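Local coordinates for protein putative O-acetylhomoserine (Thiol)-lyase (Campylobacter jejuni, PDB 4OC9) that probably uses pyridoxal 5'-phosphate to convert O-acetylhomoserine and a sulfur donor such as sulfide or methanethiol into homocysteine or methionine, at residues G341-E346 with I402-G407; D358-F363 with S374-P379. All coordinates share one frame; numbering follows the deposited sequence.

Interaction 1: G341-E346 with I402-G407; sequences GLLSFE and IRLSIG
The antiparallel pairing of strand 342-346 with strand 401-405 joins Phe345 to Ile402 and Leu343 to Leu404 through four backbone hydrogen bonds, two for each pair. Ile402 N gives a bond of 2.8 Å to Phe345 O, and Leu404 N reaches Leu343 O at 2.9 Å. Beyond the last bridge Ile406 N meets Gly341 O at 2.7 Å and 172°, prolonging the ladder past the strand end.

Phe345 takes the largest share of the apolar face, where Leu343 also lies beside Leu404. Its CG sits between the backbone N and the carbonyl carbon (chi1 67°), and the ring lies beside Ile402, whose CB stands 4.0 Å from the ring centroid in a CH-pi contact over one face. Leu404 CG comes in at the ring edge, 3.8 Å from CE2. These strands are neighbours in the smaller, five-stranded mixed sheet of this PLP-dependent fold, and helix 276-309 packs on the same side through Leu307, which touches Leu343 and Phe345.

On the other face, Leu342 CD1 approaches Arg403 CD to 3.7 Å, the two side chains crossing obliquely. Ser405 OG, held by Gly370 N, also binds a water that donates to Ile406 O at 2.8 Å.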
loop_
_atom_site.group_PDB
_atom_site.type_symbol
_atom_site.label_atom_id
_atom_site.label_comp_id
_atom_site.label_asym_id
_atom_site.label_seq_id
_atom_site.Cartn_x
_atom_site.Cartn_y
_atom_site.Cartn_z
ATOM N N GLY D 341 -2.546 14.758 24.060
ATOM C CA GLY D 341 -3.033 15.894 23.267
ATOM C C GLY D 341 -4.481 16.217 23.146
ATOM O O GLY D 341 -4.863 16.990 22.277
ATOM N N LEU D 342 -5.305 15.630 23.999
ATOM C CA LEU D 342 -6.724 15.913 23.942
ATOM C C LEU D 342 -7.118 16.863 25.057
ATOM O O LEU D 342 -6.640 16.746 26.185
ATOM C CB LEU D 342 -7.519 14.647 24.160
ATOM C CG LEU D 342 -9.005 14.807 23.882
ATOM C CD1 LEU D 342 -9.176 15.048 22.371
ATOM C CD2 LEU D 342 -9.734 13.552 24.274
ATOM N N LEU D 343 -7.946 17.844 24.746
ATOM C CA LEU D 343 -8.404 18.756 25.790
ATOM C C LEU D 343 -9.756 19.317 25.353
ATOM O O LEU D 343 -10.132 19.170 24.184
ATOM C CB LEU D 343 -7.436 19.878 26.030
ATOM C CG LEU D 343 -7.222 20.994 25.015
ATOM C CD1 LEU D 343 -8.443 21.887 24.925
ATOM C CD2 LEU D 343 -6.083 21.880 25.482
ATOM N N SER D 344 -10.506 19.907 26.287
ATOM C CA SER D 344 -11.761 20.509 25.908
ATOM C C SER D 344 -11.876 21.810 26.658
ATOM O O SER D 344 -11.146 22.074 27.596
ATOM C CB SER D 344 -12.972 19.631 26.177
ATOM O OG SER D 344 -13.169 19.472 27.546
ATOM N N PHE D 345 -12.732 22.693 26.165
ATOM C CA PHE D 345 -12.935 23.972 26.833
ATOM C C PHE D 345 -14.347 24.478 26.560
ATOM O O PHE D 345 -15.002 24.041 25.613
ATOM C CB PHE D 345 -11.891 25.043 26.423
ATOM C CG PHE D 345 -11.969 25.494 24.998
ATOM C CD1 PHE D 345 -12.782 26.554 24.647
ATOM C CD2 PHE D 345 -11.232 24.876 24.019
ATOM C CE1 PHE D 345 -12.846 26.982 23.334
ATOM C CE2 PHE D 345 -11.300 25.287 22.708
ATOM C CZ PHE D 345 -12.097 26.350 22.365
ATOM N N GLU D 346 -14.770 25.427 27.386
ATOM C CA GLU D 346 -16.072 26.042 27.280
ATOM C C GLU D 346 -15.978 27.409 26.634
ATOM O O GLU D 346 -15.195 28.257 27.060
ATOM C CB GLU D 346 -16.704 26.210 28.685
ATOM C CG GLU D 346 -16.898 24.901 29.427
ATOM C CD GLU D 346 -17.862 23.983 28.709
ATOM O OE1 GLU D 346 -18.934 24.483 28.295
ATOM O OE2 GLU D 346 -17.575 22.770 28.595
ATOM N N ILE D 402 -16.188 22.647 23.449
ATOM C CA ILE D 402 -15.367 22.411 22.270
ATOM C C ILE D 402 -14.276 21.457 22.638
ATOM O O ILE D 402 -13.696 21.587 23.707
ATOM C CB ILE D 402 -14.717 23.692 21.756
ATOM C CG1 ILE D 402 -15.781 24.499 21.026
ATOM C CG2 ILE D 402 -13.600 23.380 20.740
ATOM C CD1 ILE D 402 -15.295 25.859 20.554
ATOM N N ARG D 403 -13.998 20.514 21.747
ATOM C CA ARG D 403 -12.964 19.537 21.985
ATOM C C ARG D 403 -11.863 19.765 20.950
ATOM O O ARG D 403 -12.148 20.001 19.792
ATOM C CB ARG D 403 -13.497 18.129 21.784
ATOM C CG ARG D 403 -12.511 17.057 22.204
ATOM C CD ARG D 403 -12.819 15.617 21.801
ATOM N NE ARG D 403 -13.313 15.046 20.556
ATOM C CZ ARG D 403 -12.712 14.775 19.431
ATOM N NH1 ARG D 403 -11.559 15.303 19.198
ATOM N NH2 ARG D 403 -13.404 14.170 18.456
ATOM N N LEU D 404 -10.613 19.733 21.397
ATOM C CA LEU D 404 -9.497 19.921 20.527
ATOM C C LEU D 404 -8.555 18.753 20.584
ATOM O O LEU D 404 -8.375 18.160 21.619
ATOM C CB LEU D 404 -8.646 21.134 20.944
ATOM C CG LEU D 404 -9.264 22.526 21.012
ATOM C CD1 LEU D 404 -8.166 23.493 21.342
ATOM C CD2 LEU D 404 -9.918 22.909 19.686
ATOM N N SER D 405 -7.966 18.422 19.446
ATOM C CA SER D 405 -6.975 17.367 19.368
ATOM C C SER D 405 -5.719 18.179 18.981
ATOM O O SER D 405 -5.620 18.683 17.848
ATOM C CB SER D 405 -7.270 16.328 18.307
ATOM O OG SER D 405 -6.188 15.407 18.254
ATOM N N ILE D 406 -4.774 18.278 19.903
ATOM C CA ILE D 406 -3.584 19.052 19.664
ATOM C C ILE D 406 -2.554 18.286 18.860
ATOM O O ILE D 406 -2.121 17.199 19.245
ATOM C CB ILE D 406 -2.968 19.569 20.965
ATOM C CG1 ILE D 406 -4.013 20.284 21.826
ATOM C CG2 ILE D 406 -1.793 20.503 20.658
ATOM C CD1 ILE D 406 -4.670 21.477 21.178
ATOM N N GLY D 407 -2.171 18.874 17.731
ATOM C CA GLY D 407 -1.219 18.269 16.810
ATOM C C GLY D 407 0.233 18.542 17.078
ATOM O O GLY D 407 0.600 18.907 18.189
HETATM O O HOH W 1 -3.842 15.104 19.850
#

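Interaction 2: D358-F363 with S374-P379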
loop_
_atom_site.group_PDB
_atom_site.type_symbol
_atom_site.label_atom_id
_atom_site.label_comp_id
_atom_site.label_asym_id
_atom_site.label_seq_id
_atom_site.Cartn_x
_atom_site.Cartn_y
_atom_site.Cartn_z
ATOM N N ASP D 358 -15.942 27.444 12.910
ATOM C CA ASP D 358 -15.986 27.945 11.548
ATOM C C ASP D 358 -14.826 28.908 11.163
ATOM O O ASP D 358 -14.624 29.193 9.976
ATOM C CB ASP D 358 -17.363 28.612 11.297
ATOM C CG ASP D 358 -18.572 27.602 11.383
ATOM O OD1 ASP D 358 -18.399 26.365 11.459
ATOM O OD2 ASP D 358 -19.733 28.049 11.348
ATOM N N LYS D 359 -14.048 29.352 12.154
ATOM C CA LYS D 359 -12.928 30.291 11.926
ATOM C C LYS D 359 -11.511 29.783 11.927
ATOM O O LYS D 359 -10.615 30.499 11.467
ATOM C CB LYS D 359 -12.651 31.134 13.160
ATOM C CG LYS D 359 -12.149 32.496 12.788
ATOM C CD LYS D 359 -13.281 33.477 12.505
ATOM C CE LYS D 359 -12.728 34.886 12.154
ATOM N NZ LYS D 359 -12.218 34.918 10.764
ATOM N N THR D 360 -11.272 28.681 12.623
ATOM C CA THR D 360 -9.922 28.152 12.696
ATOM C C THR D 360 -9.394 27.787 11.342
ATOM O O THR D 360 -10.131 27.314 10.507
ATOM C CB THR D 360 -9.767 26.937 13.604
ATOM O OG1 THR D 360 -10.695 25.934 13.207
ATOM C CG2 THR D 360 -9.987 27.296 15.057
ATOM N N GLN D 361 -8.104 28.047 11.130
ATOM C CA GLN D 361 -7.406 27.739 9.867
ATOM C C GLN D 361 -6.404 26.548 9.983
ATOM O O GLN D 361 -6.124 25.895 8.991
ATOM C CB GLN D 361 -6.675 28.968 9.311
ATOM C CG GLN D 361 -7.594 30.158 9.089
ATOM C CD GLN D 361 -8.704 29.876 8.080
ATOM O OE1 GLN D 361 -8.480 29.226 7.049
ATOM N NE2 GLN D 361 -9.903 30.408 8.341
ATOM N N LEU D 362 -5.842 26.305 11.167
ATOM C CA LEU D 362 -4.906 25.195 11.404
ATOM C C LEU D 362 -5.642 24.048 12.070
ATOM O O LEU D 362 -5.377 22.893 11.759
ATOM C CB LEU D 362 -3.687 25.598 12.226
ATOM C CG LEU D 362 -2.758 26.593 11.554
ATOM C CD1 LEU D 362 -1.610 26.895 12.503
ATOM C CD2 LEU D 362 -2.240 26.033 10.227
ATOM N N PHE D 363 -6.490 24.354 13.038
ATOM C CA PHE D 363 -7.282 23.331 13.661
ATOM C C PHE D 363 -8.309 23.005 12.584
ATOM O O PHE D 363 -9.052 23.873 12.121
ATOM C CB PHE D 363 -7.921 23.795 14.942
ATOM C CG PHE D 363 -6.962 23.886 16.090
ATOM C CD1 PHE D 363 -6.145 24.991 16.271
ATOM C CD2 PHE D 363 -6.917 22.875 17.028
ATOM C CE1 PHE D 363 -5.300 25.072 17.364
ATOM C CE2 PHE D 363 -6.047 22.952 18.089
ATOM C CZ PHE D 363 -5.223 24.049 18.243
ATOM N N SER D 374 -3.645 19.365 13.885
ATOM C CA SER D 374 -4.580 19.712 14.940
ATOM C C SER D 374 -6.019 19.663 14.446
ATOM O O SER D 374 -6.292 20.096 13.345
ATOM C CB SER D 374 -4.267 21.070 15.557
ATOM O OG SER D 374 -3.006 21.017 16.188
ATOM N N LEU D 375 -6.909 19.170 15.290
ATOM C CA LEU D 375 -8.314 19.051 14.936
ATOM C C LEU D 375 -9.270 19.669 15.956
ATOM O O LEU D 375 -8.958 19.821 17.151
ATOM C CB LEU D 375 -8.689 17.577 14.845
ATOM C CG LEU D 375 -7.772 16.693 14.006
ATOM C CD1 LEU D 375 -8.252 15.264 14.064
ATOM C CD2 LEU D 375 -7.673 17.171 12.570
ATOM N N ILE D 376 -10.456 20.016 15.470
ATOM C CA ILE D 376 -11.472 20.640 16.319
ATOM C C ILE D 376 -12.852 20.134 16.012
ATOM O O ILE D 376 -13.141 19.797 14.886
ATOM C CB ILE D 376 -11.419 22.179 16.175
ATOM C CG1 ILE D 376 -12.460 22.849 17.084
ATOM C CG2 ILE D 376 -11.636 22.613 14.739
ATOM C CD1 ILE D 376 -12.334 24.362 17.212
ATOM N N ILE D 377 -13.685 20.085 17.033
ATOM C CA ILE D 377 -15.061 19.648 16.921
ATOM C C ILE D 377 -15.936 20.102 18.096
ATOM O O ILE D 377 -15.433 20.433 19.151
ATOM C CB ILE D 377 -15.145 18.136 16.879
ATOM C CG1 ILE D 377 -16.480 17.807 16.137
ATOM C CG2 ILE D 377 -14.858 17.582 18.315
ATOM C CD1 ILE D 377 -16.370 16.538 15.361
ATOM N N HIS D 378 -17.249 20.142 17.862
ATOM C CA HIS D 378 -18.282 20.518 18.857
ATOM C C HIS D 378 -19.092 19.247 19.185
ATOM O O HIS D 378 -20.077 18.961 18.505
ATOM C CB HIS D 378 -19.229 21.541 18.251
ATOM C CG HIS D 378 -20.301 21.991 19.187
ATOM N ND1 HIS D 378 -21.439 21.253 19.428
ATOM C CD2 HIS D 378 -20.424 23.132 19.911
ATOM C CE1 HIS D 378 -22.212 21.910 20.276
ATOM N NE2 HIS D 378 -21.615 23.051 20.591
ATOM N N PRO D 379 -18.694 18.493 20.222
ATOM C CA PRO D 379 -19.323 17.218 20.650
ATOM C C PRO D 379 -20.836 17.066 20.781
ATOM O O PRO D 379 -21.394 16.041 20.360
ATOM C CB PRO D 379 -18.695 16.964 22.024
ATOM C CG PRO D 379 -17.377 17.621 21.934
ATOM C CD PRO D 379 -17.605 18.873 21.131
#
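Phe363 and Ser374 make the closest side-chain contact here. Ser374 CB lies over one face of the Phe363 ring, 3.8 Å from its centroid and displaced toward the rim, in a CH-pi contact; its nearest ring atom is CD2, at 3.5 Å. Leu375 O approaches the edge of the same ring in its plane, 3.7 Å from CD2, so a methylene and a carbonyl meet the ring from different directions. The backbone joins in, with Phe363 CA in a CA-H...O contact to Ser374 O at 3.4 Å.

Farther along the strand, Ile376 turns its CG2 branch to the loop. This methyl is 3.9 Å from Phe363 CB and meets Thr360 OG1 tip to tip at 3.8 Å. The threonine hydroxyl is itself engaged: with OG1 between the backbone N and the carbonyl carbon (chi1 54°), it donates to Phe363 O at 2.9 Å, closing the turn that presents Phe363 to the strand.

The second shell fixes both partners. Asp417 accepts from the backbone N of Gln361 through OD1 and from those of Leu362 and Phe363 through OD2, while Ser374 OG bonds to Glu409 OE1 and Gly407 N. Segment 358-363 leads from the end of helix 350-359 into strand 364-365, the outermost of the sheet within this chain, which runs parallel to strand 375-377. Leu418 of helix 411-422 packs on Phe363 and Leu414 on Ser374, while Leu404 of strand 401-405 touches both Phe363 and Ile376.

In the fold
Interactions 1 and 2 show how one sheet can be held by different chemistry at its middle and near its edge. Both are buried, their centres about 9 Å apart, and they meet where strands 401-405 and 375-377 run side by side: Ser405 N lies 2.9 Å from Leu375 O, a probable hydrogen bond, and Leu404 CD2 packs on Ile376 CG1 at 3.6 Å. Both have a CH-pi contact over a phenylalanine face and a CA-H...O contact, but only interaction 1 adds direct hydrogen bonds between its segments, and it buries about twice the area. Toward the edge, Leu362 and Leu375 touch one neighbouring subunit and Asp358 and His378 another, whereas interaction 1 stays within its own chain.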